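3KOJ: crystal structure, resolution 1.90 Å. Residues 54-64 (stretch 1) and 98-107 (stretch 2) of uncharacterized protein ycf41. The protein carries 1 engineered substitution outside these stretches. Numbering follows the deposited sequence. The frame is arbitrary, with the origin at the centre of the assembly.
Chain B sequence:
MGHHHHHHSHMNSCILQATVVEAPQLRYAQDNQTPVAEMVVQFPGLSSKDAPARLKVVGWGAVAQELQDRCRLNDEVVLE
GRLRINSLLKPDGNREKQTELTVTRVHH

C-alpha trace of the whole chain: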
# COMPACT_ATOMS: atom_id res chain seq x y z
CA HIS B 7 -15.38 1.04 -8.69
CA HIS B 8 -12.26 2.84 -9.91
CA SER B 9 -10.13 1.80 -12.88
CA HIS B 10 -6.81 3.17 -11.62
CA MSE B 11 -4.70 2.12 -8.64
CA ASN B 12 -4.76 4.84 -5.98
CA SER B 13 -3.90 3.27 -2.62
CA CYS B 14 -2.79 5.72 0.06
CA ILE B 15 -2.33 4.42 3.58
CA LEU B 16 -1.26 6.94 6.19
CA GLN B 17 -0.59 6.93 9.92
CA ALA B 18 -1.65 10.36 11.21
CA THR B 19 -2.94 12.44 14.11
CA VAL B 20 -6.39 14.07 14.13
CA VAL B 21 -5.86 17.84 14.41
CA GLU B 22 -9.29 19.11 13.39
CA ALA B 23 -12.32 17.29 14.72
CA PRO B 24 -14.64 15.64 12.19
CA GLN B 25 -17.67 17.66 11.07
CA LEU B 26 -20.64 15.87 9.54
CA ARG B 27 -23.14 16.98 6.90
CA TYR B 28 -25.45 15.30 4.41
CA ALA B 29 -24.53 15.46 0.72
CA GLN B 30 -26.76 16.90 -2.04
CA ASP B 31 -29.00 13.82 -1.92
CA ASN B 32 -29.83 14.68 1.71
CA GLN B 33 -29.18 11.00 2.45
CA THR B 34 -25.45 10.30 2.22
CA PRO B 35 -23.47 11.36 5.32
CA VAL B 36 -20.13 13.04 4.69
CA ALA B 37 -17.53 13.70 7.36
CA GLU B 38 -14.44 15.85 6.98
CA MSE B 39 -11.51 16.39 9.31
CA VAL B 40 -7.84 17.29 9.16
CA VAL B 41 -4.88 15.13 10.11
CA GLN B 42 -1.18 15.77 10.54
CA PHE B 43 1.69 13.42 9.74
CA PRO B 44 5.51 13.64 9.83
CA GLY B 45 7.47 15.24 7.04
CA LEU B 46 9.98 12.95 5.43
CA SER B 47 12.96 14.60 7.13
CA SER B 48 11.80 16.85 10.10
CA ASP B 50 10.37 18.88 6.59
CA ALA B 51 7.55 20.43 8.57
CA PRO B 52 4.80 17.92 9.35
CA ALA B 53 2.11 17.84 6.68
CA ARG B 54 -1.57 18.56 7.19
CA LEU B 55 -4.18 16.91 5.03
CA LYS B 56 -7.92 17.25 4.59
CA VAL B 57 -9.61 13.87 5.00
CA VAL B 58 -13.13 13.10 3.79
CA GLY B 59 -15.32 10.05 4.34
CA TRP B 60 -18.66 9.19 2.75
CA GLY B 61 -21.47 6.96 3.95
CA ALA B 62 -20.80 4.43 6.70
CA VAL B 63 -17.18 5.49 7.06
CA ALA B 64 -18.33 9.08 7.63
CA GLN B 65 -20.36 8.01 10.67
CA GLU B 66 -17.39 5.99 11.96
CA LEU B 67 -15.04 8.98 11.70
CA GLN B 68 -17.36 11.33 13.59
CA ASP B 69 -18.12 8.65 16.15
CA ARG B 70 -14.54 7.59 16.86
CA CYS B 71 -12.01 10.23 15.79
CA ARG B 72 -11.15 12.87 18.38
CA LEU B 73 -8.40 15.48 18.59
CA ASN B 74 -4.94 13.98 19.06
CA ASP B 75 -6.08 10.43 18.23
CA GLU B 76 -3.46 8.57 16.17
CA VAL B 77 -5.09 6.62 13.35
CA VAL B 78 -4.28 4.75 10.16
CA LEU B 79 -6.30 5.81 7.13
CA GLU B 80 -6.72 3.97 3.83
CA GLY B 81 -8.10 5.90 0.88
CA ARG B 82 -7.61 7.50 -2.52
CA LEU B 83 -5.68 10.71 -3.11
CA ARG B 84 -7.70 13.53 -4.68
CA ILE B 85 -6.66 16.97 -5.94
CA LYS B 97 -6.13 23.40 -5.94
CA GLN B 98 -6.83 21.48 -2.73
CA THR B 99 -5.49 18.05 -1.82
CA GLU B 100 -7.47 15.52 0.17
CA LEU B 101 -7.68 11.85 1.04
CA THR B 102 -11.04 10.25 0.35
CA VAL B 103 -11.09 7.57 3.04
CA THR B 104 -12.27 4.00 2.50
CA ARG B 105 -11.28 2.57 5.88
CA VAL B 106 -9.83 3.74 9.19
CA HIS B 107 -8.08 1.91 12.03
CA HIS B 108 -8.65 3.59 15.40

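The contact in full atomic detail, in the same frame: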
# COMPACT_ATOMS: atom_id res chain seq x y z
N ARG B 54 -0.19 18.60 6.75
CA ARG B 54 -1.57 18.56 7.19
C ARG B 54 -2.41 18.25 5.97
O ARG B 54 -2.19 18.81 4.89
CB ARG B 54 -1.99 19.87 7.86
CG ARG B 54 -1.34 20.01 9.21
CD ARG B 54 -1.99 21.07 10.07
NE ARG B 54 -1.56 20.90 11.45
CZ ARG B 54 -2.23 21.34 12.51
NH1 ARG B 54 -3.37 21.99 12.37
NH2 ARG B 54 -1.75 21.09 13.72
N LEU B 55 -3.37 17.36 6.15
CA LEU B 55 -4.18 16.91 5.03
C LEU B 55 -5.66 16.82 5.34
O LEU B 55 -6.06 16.31 6.39
CB LEU B 55 -3.65 15.55 4.59
CG LEU B 55 -4.33 14.76 3.47
CD1 LEU B 55 -4.21 15.52 2.15
CD2 LEU B 55 -3.66 13.39 3.38
N LYS B 56 -6.48 17.32 4.42
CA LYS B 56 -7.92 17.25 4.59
C LYS B 56 -8.32 15.81 4.29
O LYS B 56 -7.87 15.22 3.31
CB LYS B 56 -8.62 18.19 3.61
CG LYS B 56 -10.14 18.12 3.68
CD LYS B 56 -10.77 19.08 2.69
CE LYS B 56 -12.29 18.95 2.67
NZ LYS B 56 -12.91 19.90 1.70
N VAL B 57 -9.16 15.25 5.15
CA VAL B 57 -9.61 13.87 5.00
C VAL B 57 -11.13 13.87 4.93
O VAL B 57 -11.79 14.51 5.74
CB VAL B 57 -9.12 13.03 6.20
CG1 VAL B 57 -9.72 11.64 6.15
CG2 VAL B 57 -7.60 12.96 6.18
N VAL B 58 -11.68 13.15 3.96
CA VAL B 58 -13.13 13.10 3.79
C VAL B 58 -13.65 11.67 3.66
O VAL B 58 -13.09 10.86 2.92
CB VAL B 58 -13.56 13.88 2.53
CG1 VAL B 58 -15.08 13.88 2.41
CG2 VAL B 58 -13.01 15.30 2.58
N GLY B 59 -14.72 11.37 4.39
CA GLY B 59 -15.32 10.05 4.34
C GLY B 59 -16.79 10.14 3.98
O GLY B 59 -17.49 11.05 4.42
N TRP B 60 -17.26 9.19 3.17
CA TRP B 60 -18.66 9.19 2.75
C TRP B 60 -19.38 7.94 3.24
O TRP B 60 -18.78 6.88 3.39
CB TRP B 60 -18.76 9.25 1.22
CG TRP B 60 -18.12 10.44 0.60
CD1 TRP B 60 -16.78 10.71 0.52
CD2 TRP B 60 -18.79 11.54 -0.03
NE1 TRP B 60 -16.58 11.90 -0.13
CE2 TRP B 60 -17.79 12.43 -0.48
CE3 TRP B 60 -20.13 11.86 -0.27
CZ2 TRP B 60 -18.09 13.63 -1.14
CZ3 TRP B 60 -20.43 13.05 -0.93
CH2 TRP B 60 -19.41 13.91 -1.36
N GLY B 61 -20.68 8.08 3.50
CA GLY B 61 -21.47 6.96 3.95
C GLY B 61 -21.14 6.42 5.32
O GLY B 61 -20.92 7.18 6.27
N ALA B 62 -21.09 5.09 5.43
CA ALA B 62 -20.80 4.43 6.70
C ALA B 62 -19.49 4.88 7.33
O ALA B 62 -19.41 5.04 8.55
CB ALA B 62 -20.80 2.92 6.50
N VAL B 63 -18.46 5.08 6.51
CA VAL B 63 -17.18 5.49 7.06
C VAL B 63 -17.25 6.90 7.64
O VAL B 63 -16.50 7.24 8.55
CB VAL B 63 -16.05 5.38 6.01
CG1 VAL B 63 -16.09 6.56 5.06
CG2 VAL B 63 -14.70 5.28 6.71
N ALA B 64 -18.16 7.72 7.12
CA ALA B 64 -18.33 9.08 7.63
C ALA B 64 -18.83 9.02 9.07
O ALA B 64 -18.35 9.75 9.94
CB ALA B 64 -19.33 9.85 6.76
N GLN B 98 -6.88 22.03 -4.08
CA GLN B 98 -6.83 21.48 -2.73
C GLN B 98 -6.67 19.97 -2.73
O GLN B 98 -7.38 19.26 -3.45
CB GLN B 98 -8.09 21.87 -1.97
N THR B 99 -5.74 19.48 -1.92
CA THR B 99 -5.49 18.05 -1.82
C THR B 99 -6.32 17.44 -0.70
O THR B 99 -6.63 18.10 0.29
CB THR B 99 -4.01 17.77 -1.50
OG1 THR B 99 -3.18 18.31 -2.54
CG2 THR B 99 -3.75 16.27 -1.39
N GLU B 100 -6.71 16.18 -0.87
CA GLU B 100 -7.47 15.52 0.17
C GLU B 100 -7.46 14.02 -0.04
O GLU B 100 -7.25 13.52 -1.14
CB GLU B 100 -8.90 16.06 0.23
CG GLU B 100 -9.88 15.54 -0.80
CD GLU B 100 -11.22 16.25 -0.71
OE1 GLU B 100 -12.24 15.65 -1.11
OE2 GLU B 100 -11.26 17.42 -0.26
N LEU B 101 -7.65 13.30 1.06
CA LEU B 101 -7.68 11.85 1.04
C LEU B 101 -9.12 11.43 1.23
O LEU B 101 -9.74 11.76 2.25
CB LEU B 101 -6.83 11.28 2.19
CG LEU B 101 -6.76 9.76 2.30
CD1 LEU B 101 -5.92 9.20 1.16
CD2 LEU B 101 -6.15 9.37 3.64
N THR B 102 -9.67 10.73 0.24
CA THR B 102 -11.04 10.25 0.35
C THR B 102 -10.89 8.87 0.99
O THR B 102 -10.44 7.92 0.35
CB THR B 102 -11.70 10.14 -1.02
OG1 THR B 102 -11.61 11.40 -1.69
CG2 THR B 102 -13.17 9.76 -0.86
N VAL B 103 -11.24 8.79 2.26
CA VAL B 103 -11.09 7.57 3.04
C VAL B 103 -12.05 6.43 2.75
O VAL B 103 -13.25 6.62 2.57
CB VAL B 103 -11.17 7.91 4.55
CG1 VAL B 103 -11.15 6.64 5.38
CG2 VAL B 103 -10.02 8.80 4.92
N THR B 104 -11.49 5.22 2.72
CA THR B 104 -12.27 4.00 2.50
C THR B 104 -12.41 3.29 3.84
O THR B 104 -13.48 2.81 4.20
CB THR B 104 -11.56 3.04 1.53
OG1 THR B 104 -11.27 3.71 0.30
CG2 THR B 104 -12.44 1.83 1.24
N ARG B 105 -11.30 3.24 4.59
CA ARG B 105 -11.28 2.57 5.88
C ARG B 105 -10.37 3.30 6.86
O ARG B 105 -9.44 4.00 6.45
CB ARG B 105 -10.76 1.14 5.73
CG ARG B 105 -11.57 0.27 4.80
CD ARG B 105 -10.97 -1.12 4.65
NE ARG B 105 -11.77 -1.94 3.75
CZ ARG B 105 -11.61 -1.98 2.43
NH1 ARG B 105 -10.66 -1.25 1.84
NH2 ARG B 105 -12.41 -2.74 1.69
N VAL B 106 -10.63 3.12 8.15
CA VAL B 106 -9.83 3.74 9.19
C VAL B 106 -9.61 2.76 10.34
O VAL B 106 -10.50 1.98 10.69
CB VAL B 106 -10.53 5.02 9.75
CG1 VAL B 106 -11.97 4.70 10.13
CG2 VAL B 106 -9.77 5.55 10.97
N HIS B 107 -8.40 2.76 10.89
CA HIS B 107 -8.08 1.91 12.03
C HIS B 107 -7.87 2.86 13.20
O HIS B 107 -6.96 3.68 13.18
CB HIS B 107 -6.80 1.11 11.80
CG HIS B 107 -6.39 0.30 12.99
ND1 HIS B 107 -6.92 -0.94 13.26
CD2 HIS B 107 -5.51 0.56 13.99
CE1 HIS B 107 -6.39 -1.41 14.38
NE2 HIS B 107 -5.54 -0.52 14.84
O HOH W 1 -5.42 19.17 2.47
O HOH W 2 -15.58 7.58 1.59

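Strand 54-60 lies beside strand 100-103 in parallel, their axes 25° apart and 4.7 Å at closest approach. Three backbone hydrogen bonds set the register: L101 N to K56 O (3.0 Å), V58 N to L101 O (2.9 Å) and V103 N to V58 O (2.9 Å). Both polar backbone atoms of V58 and of L101 thus turn to the partner strand. Water continues the ladder at each end, one bridging K56 N and T99 O, the other W60 N and V103 O.

V63, E100 and V103 cover the most surface. V63 belongs to the helix that follows G61; its CB points toward stretch 2, and CG2 reaches V103 CG1 (4.0 Å) and T104 O (3.7 Å), so the start of the helix packs over the corner where stretch 2 turns at T104. V103 shares a face of the sheet with V57 and L101, and its CG2 lies only 3.1 Å from V57 CG1, a very tight apolar contact. G59 leaves room on this face: a CB there would be crowded by V63 CG1.

E100 occupies the other face with K56 and V58. The fully extended K56 side chain runs alongside it, giving a long salt bridge from NZ to E100 OE2 (3.6 Å), while E100 OE1 lies 3.8 Å from V58 CG2.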